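PDB 3KL7: putative metal-dependent hydrolase from Parabacteroides distasonis ATCC 8503, which binds two zinc ions and probably acts as a metal-dependent hydrolase of the metallo-beta-lactamase superfamily. Local coordinates for residues 47-52 and 68-73; 64-69 and 90-95. One frame throughout, in Å; residues are numbered along the deposited sequence. Where two conformers were deposited one is given.

Both contacts are parallel strand pairings in one mixed sheet, and they share strand 68-71: contact 1 pairs its start and centre with strand 47-51, contact 2 pairs its start with strand 93-96. Their centres lie 8 Å apart. Every touching residue of contact 1 is buried, and its polar chemistry gathers at the C-terminal strand ends, where Asp52, Thr72 and His73 lead to the zinc site. Contact 2 is farther from the chain centre, about 16 Å against 9 Å, and only partly buried. Its polar side chains cluster at the other end, on the approach to the strands, where Thr92 bonds backbone and a water bridges two carbonyls.

Contact 1: residues 47-52 and 68-73; sequences HSIQVD and IILITH. With ZN (zinc ion), chain C.
Asp52 and Thr72 meet at the C-terminal end of two parallel strands in the metallo-beta-lactamase fold, where the chain runs into the zinc-binding His-x-His-x-Asp-His motif that begins at His73. The carboxylate takes two bonds from the one threonine. Thr72 N reaches OD1 of Asp52 on its syn lone pair at 2.7 Å, while Thr72 OG1 donates to Asp52 OD2 at 2.6 Å, also from the syn side but 23° out of the carboxylate plane. The two side chains cross at about a right angle. With chi1 of 57°, Thr72 holds OG1 between its backbone N and carbonyl carbon, where the hydroxyl can also accept His73 ND1 at 3.0 Å. Asp52 OD2 is bonded to His78 ND1 as well, so this carboxylate is second shell to His78, a ligand of the other zinc ion, and its negative charge would probably polarise that imidazole; it reaches His73 only through the Thr72 hydroxyl. Farther out, the strands position these groups: Asp52 N bonds Leu70 O at 2.8 Å in an almost straight line (177° at the hydrogen), and Leu70 N bonds Gln50 O. Ile49 lies alongside Ile68 and Leu70 on one face, its CG2 being 4.2 Å from Leu70 CD2. At the metal, His140, His75 and Asp162 join His73, whose NE2 binds the zinc ion at 2.3 Å, with water 1 at 2.0 Å from that ion.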
loop_
_atom_site.group_PDB
_atom_site.type_symbol
_atom_site.label_atom_id
_atom_site.label_comp_id
_atom_site.label_asym_id
_atom_site.label_seq_id
_atom_site.Cartn_x
_atom_site.Cartn_y
_atom_site.Cartn_z
ATOM N N HIS A 47 6.693 13.912 9.238
ATOM C CA HIS A 47 5.304 13.768 8.854
ATOM C C HIS A 47 4.925 12.314 9.028
ATOM O O HIS A 47 5.738 11.421 8.750
ATOM C CB HIS A 47 5.097 14.177 7.387
ATOM C CG HIS A 47 5.478 15.590 7.098
ATOM N ND1 HIS A 47 4.741 16.667 7.550
ATOM C CD2 HIS A 47 6.523 16.108 6.411
ATOM C CE1 HIS A 47 5.320 17.785 7.155
ATOM N NE2 HIS A 47 6.405 17.473 6.468
ATOM N N SER A 48 3.689 12.071 9.476
ATOM C CA SER A 48 3.210 10.719 9.707
ATOM C C SER A 48 2.068 10.380 8.735
ATOM O O SER A 48 1.101 11.122 8.622
ATOM C CB SER A 48 2.748 10.565 11.137
ATOM O OG SER A 48 2.293 9.251 11.374
ATOM N N ILE A 49 2.214 9.257 8.030
ATOM C CA ILE A 49 1.260 8.837 7.007
ATOM C C ILE A 49 0.724 7.463 7.336
ATOM O O ILE A 49 1.484 6.516 7.461
ATOM C CB ILE A 49 1.921 8.754 5.645
ATOM C CG1 ILE A 49 2.426 10.153 5.199
ATOM C CG2 ILE A 49 0.927 8.164 4.606
ATOM C CD1 ILE A 49 3.892 10.162 4.724
ATOM N N GLN A 50 -0.586 7.352 7.478
ATOM C CA GLN A 50 -1.200 6.066 7.713
ATOM C C GLN A 50 -1.840 5.578 6.440
ATOM O O GLN A 50 -2.540 6.338 5.752
ATOM C CB GLN A 50 -2.250 6.154 8.813
ATOM C CG GLN A 50 -1.700 6.551 10.178
ATOM C CD GLN A 50 -0.992 5.411 10.895
ATOM O OE1 GLN A 50 -0.934 4.288 10.395
ATOM N NE2 GLN A 50 -0.456 5.701 12.089
ATOM N N VAL A 51 -1.594 4.300 6.127
ATOM C CA VAL A 51 -2.207 3.628 5.002
ATOM C C VAL A 51 -3.187 2.553 5.486
ATOM O O VAL A 51 -2.824 1.676 6.274
ATOM C CB VAL A 51 -1.136 2.942 4.140
ATOM C CG1 VAL A 51 -1.771 2.283 2.885
ATOM C CG2 VAL A 51 -0.062 3.934 3.765
ATOM N N ASP A 52 -4.420 2.617 4.993
ATOM C CA ASP A 52 -5.464 1.617 5.321
ATOM C C ASP A 52 -5.448 1.235 6.815
ATOM O O ASP A 52 -5.372 0.047 7.163
ATOM C CB ASP A 52 -5.298 0.355 4.457
ATOM C CG ASP A 52 -5.506 0.623 2.926
ATOM O OD1 ASP A 52 -6.041 1.696 2.551
ATOM O OD2 ASP A 52 -5.132 -0.271 2.100
ATOM N N ILE A 68 -1.465 12.545 7.091
ATOM C CA ILE A 68 -2.112 12.022 5.913
ATOM C C ILE A 68 -2.625 10.627 6.152
ATOM O O ILE A 68 -1.922 9.807 6.744
ATOM C CB ILE A 68 -1.127 11.968 4.713
ATOM C CG1 ILE A 68 -0.600 13.381 4.409
ATOM C CG2 ILE A 68 -1.821 11.360 3.456
ATOM C CD1 ILE A 68 0.468 13.405 3.348
ATOM N N ILE A 69 -3.861 10.352 5.685
ATOM C CA ILE A 69 -4.415 8.993 5.689
ATOM C C ILE A 69 -4.767 8.595 4.270
ATOM O O ILE A 69 -5.546 9.268 3.592
ATOM C CB ILE A 69 -5.681 8.870 6.610
ATOM C CG1 ILE A 69 -5.324 9.295 8.064
ATOM C CG2 ILE A 69 -6.278 7.383 6.558
ATOM C CD1 ILE A 69 -6.507 9.451 8.980
ATOM N N LEU A 70 -4.164 7.510 3.818
ATOM C CA LEU A 70 -4.391 6.971 2.482
ATOM C C LEU A 70 -5.319 5.753 2.574
ATOM O O LEU A 70 -5.004 4.798 3.276
ATOM C CB LEU A 70 -3.067 6.477 1.899
ATOM C CG LEU A 70 -2.368 7.264 0.840
ATOM C CD1 LEU A 70 -3.327 7.584 -0.324
ATOM C CD2 LEU A 70 -1.795 8.521 1.443
ATOM N N ILE A 71 -6.423 5.772 1.854
ATOM C CA ILE A 71 -7.267 4.575 1.735
ATOM C C ILE A 71 -7.234 4.023 0.311
ATOM O O ILE A 71 -7.530 4.748 -0.653
ATOM C CB ILE A 71 -8.723 4.851 2.106
ATOM C CG1 ILE A 71 -8.813 5.535 3.464
ATOM C CG2 ILE A 71 -9.523 3.534 2.103
ATOM C CD1 ILE A 71 -8.044 4.820 4.564
ATOM N N THR A 72 -6.877 2.739 0.174
ATOM C CA THR A 72 -6.848 2.071 -1.159
ATOM C C THR A 72 -8.262 1.686 -1.652
ATOM O O THR A 72 -8.596 1.885 -2.834
ATOM C CB THR A 72 -6.001 0.800 -1.122
ATOM O OG1 THR A 72 -6.512 -0.083 -0.116
ATOM C CG2 THR A 72 -4.533 1.125 -0.831
ATOM N N HIS A 73 -9.083 1.123 -0.762
ATOM C CA HIS A 73 -10.465 0.769 -1.121
ATOM C C HIS A 73 -11.307 0.505 0.103
ATOM O O HIS A 73 -10.802 0.532 1.226
ATOM C CB HIS A 73 -10.507 -0.431 -2.106
ATOM C CG HIS A 73 -10.010 -1.723 -1.529
ATOM N ND1 HIS A 73 -8.707 -1.903 -1.116
ATOM C CD2 HIS A 73 -10.636 -2.906 -1.329
ATOM C CE1 HIS A 73 -8.560 -3.139 -0.668
ATOM N NE2 HIS A 73 -9.717 -3.767 -0.784
HETATM ZN ZN ZN C . -10.194 -6.003 -0.602
HETATM O O HOH W 1 -10.118 -6.354 1.406
#

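Contact 2: residues 64-69 and 90-95; sequences PKADII and SDTEII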
loop_
_atom_site.group_PDB
_atom_site.type_symbol
_atom_site.label_atom_id
_atom_site.label_comp_id
_atom_site.label_asym_id
_atom_site.label_seq_id
_atom_site.Cartn_x
_atom_site.Cartn_y
_atom_site.Cartn_z
ATOM N N PRO A 64 1.377 8.646 16.733
ATOM C CA PRO A 64 1.276 10.082 16.512
ATOM C C PRO A 64 0.152 10.356 15.515
ATOM O O PRO A 64 -0.229 9.447 14.737
ATOM C CB PRO A 64 2.655 10.450 15.912
ATOM C CG PRO A 64 3.171 9.192 15.340
ATOM C CD PRO A 64 2.653 8.099 16.230
ATOM N N LYS A 65 -0.387 11.574 15.538
ATOM C CA LYS A 65 -1.534 11.888 14.714
ATOM C C LYS A 65 -1.138 12.002 13.245
ATOM O O LYS A 65 -0.123 12.627 12.904
ATOM C CB LYS A 65 -2.221 13.160 15.202
ATOM C CG LYS A 65 -2.731 13.085 16.672
ATOM C CD LYS A 65 -3.658 11.861 16.926
ATOM C CE LYS A 65 -4.229 11.890 18.338
ATOM N NZ LYS A 65 -4.963 10.641 18.700
ATOM N N ALA A 66 -1.944 11.373 12.382
ATOM C CA ALA A 66 -1.706 11.364 10.946
ATOM C C ALA A 66 -1.734 12.765 10.340
ATOM O O ALA A 66 -2.664 13.533 10.562
ATOM C CB ALA A 66 -2.748 10.490 10.255
ATOM N N ASP A 67 -0.710 13.090 9.581
ATOM C CA ASP A 67 -0.775 14.232 8.685
ATOM C C ASP A 67 -1.562 13.822 7.441
ATOM O O ASP A 67 -2.250 14.643 6.822
ATOM C CB ASP A 67 0.623 14.682 8.291
ATOM C CG ASP A 67 1.374 15.329 9.444
ATOM O OD1 ASP A 67 1.040 16.470 9.795
ATOM O OD2 ASP A 67 2.305 14.690 9.994
ATOM N N ILE A 68 -1.465 12.545 7.091
ATOM C CA ILE A 68 -2.112 12.022 5.913
ATOM C C ILE A 68 -2.625 10.627 6.152
ATOM O O ILE A 68 -1.922 9.807 6.744
ATOM C CB ILE A 68 -1.127 11.968 4.713
ATOM C CG1 ILE A 68 -0.600 13.381 4.409
ATOM C CG2 ILE A 68 -1.821 11.360 3.456
ATOM C CD1 ILE A 68 0.468 13.405 3.348
ATOM N N ILE A 69 -3.861 10.352 5.685
ATOM C CA ILE A 69 -4.415 8.993 5.689
ATOM C C ILE A 69 -4.767 8.595 4.270
ATOM O O ILE A 69 -5.546 9.268 3.592
ATOM C CB ILE A 69 -5.681 8.870 6.610
ATOM C CG1 ILE A 69 -5.324 9.295 8.064
ATOM C CG2 ILE A 69 -6.278 7.383 6.558
ATOM C CD1 ILE A 69 -6.507 9.451 8.980
ATOM N N SER A 90 -7.087 17.772 13.393
ATOM C CA SER A 90 -7.968 18.670 12.662
ATOM C C SER A 90 -7.468 18.967 11.245
ATOM O O SER A 90 -8.269 19.177 10.345
ATOM C CB SER A 90 -8.216 19.973 13.449
ATOM O OG SER A 90 -7.006 20.650 13.738
ATOM N N ASP A 91 -6.154 18.961 11.045
ATOM C CA ASP A 91 -5.584 19.279 9.715
ATOM C C ASP A 91 -5.096 18.033 8.912
ATOM O O ASP A 91 -4.369 18.171 7.929
ATOM C CB ASP A 91 -4.462 20.358 9.829
ATOM C CG ASP A 91 -3.277 19.905 10.695
ATOM O OD1 ASP A 91 -3.350 18.820 11.293
ATOM O OD2 ASP A 91 -2.267 20.648 10.770
ATOM N N THR A 92 -5.523 16.836 9.329
ATOM C CA THR A 92 -5.239 15.623 8.585
ATOM C C THR A 92 -5.905 15.668 7.199
ATOM O O THR A 92 -7.028 16.031 7.091
ATOM C CB THR A 92 -5.781 14.374 9.314
ATOM O OG1 THR A 92 -5.098 14.196 10.549
ATOM C CG2 THR A 92 -5.598 13.134 8.463
ATOM N N GLU A 93 -5.173 15.300 6.155
ATOM C CA GLU A 93 -5.768 15.164 4.813
ATOM C C GLU A 93 -5.948 13.690 4.498
ATOM O O GLU A 93 -4.981 12.919 4.505
ATOM C CB GLU A 93 -4.888 15.830 3.730
ATOM C CG GLU A 93 -5.516 15.796 2.279
ATOM C CD GLU A 93 -6.688 16.782 2.098
ATOM O OE1 GLU A 93 -6.429 17.971 1.780
ATOM O OE2 GLU A 93 -7.870 16.360 2.262
ATOM N N ILE A 94 -7.193 13.299 4.226
ATOM C CA ILE A 94 -7.510 11.921 3.833
ATOM C C ILE A 94 -7.522 11.856 2.292
ATOM O O ILE A 94 -8.200 12.651 1.653
ATOM C CB ILE A 94 -8.895 11.497 4.388
ATOM C CG1 ILE A 94 -8.883 11.564 5.924
ATOM C CG2 ILE A 94 -9.278 10.076 3.900
ATOM C CD1 ILE A 94 -10.251 11.346 6.578
ATOM N N ILE A 95 -6.740 10.937 1.712
ATOM C CA ILE A 95 -6.730 10.714 0.247
ATOM C C ILE A 95 -7.258 9.292 -0.018
ATOM O O ILE A 95 -6.720 8.331 0.518
ATOM C CB ILE A 95 -5.272 10.854 -0.378
ATOM C CG1 ILE A 95 -4.784 12.318 -0.335
ATOM C CG2 ILE A 95 -5.277 10.442 -1.857
ATOM C CD1 ILE A 95 -4.497 12.851 1.055
HETATM O O HOH W 2 -1.563 17.783 6.285
#
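Thr92 meets Ala66 and Ile69 through its two branches: chi1 of -65° turns OG1 anti to the carbonyl carbon, toward the Ala66 carbonyl, and leaves CG2 anti to the backbone N, against Ile69. The contact joins the N-terminal ends of the two strands of a beta-alpha-beta crossover, in which strand 68-71 leads through helix 81-87 to the adjacent parallel strand 93-96. Thr92 OG1 donates to Ala66 O at a short 2.5 Å, tilted 22° from the carbonyl plane, and also bonds Lys89 N, so the hydroxyl ties the turn after the helix to the chain before the first strand. Thr92 CG2 lies 3.8 Å from Ile69 CD1. On that same face Ile69 CB packs at 4.2 Å from Ile94 CG1, and Ile84 of the helix touches both isoleucines, consistent with the helix closing over this side. On the opposite face Ile68 CG2 comes within 3.9 Å of Ile95 CD1. The backbone ladder fixes the register: Ile69 N bonds Glu93 O, and Ile95 N bonds Ile69 O at 2.8 Å. Ahead of the strand, Asp67 forms a salt bridge through OD1 with Lys89 NZ and bonds Ser48 N through OD2, while its carbonyl oxygen accepts Glu93 N from above the carbonyl plane, 35° out of it. Water 2 also donates to Asp67 O, and spans to Asp91 O, each at 3.3 Å.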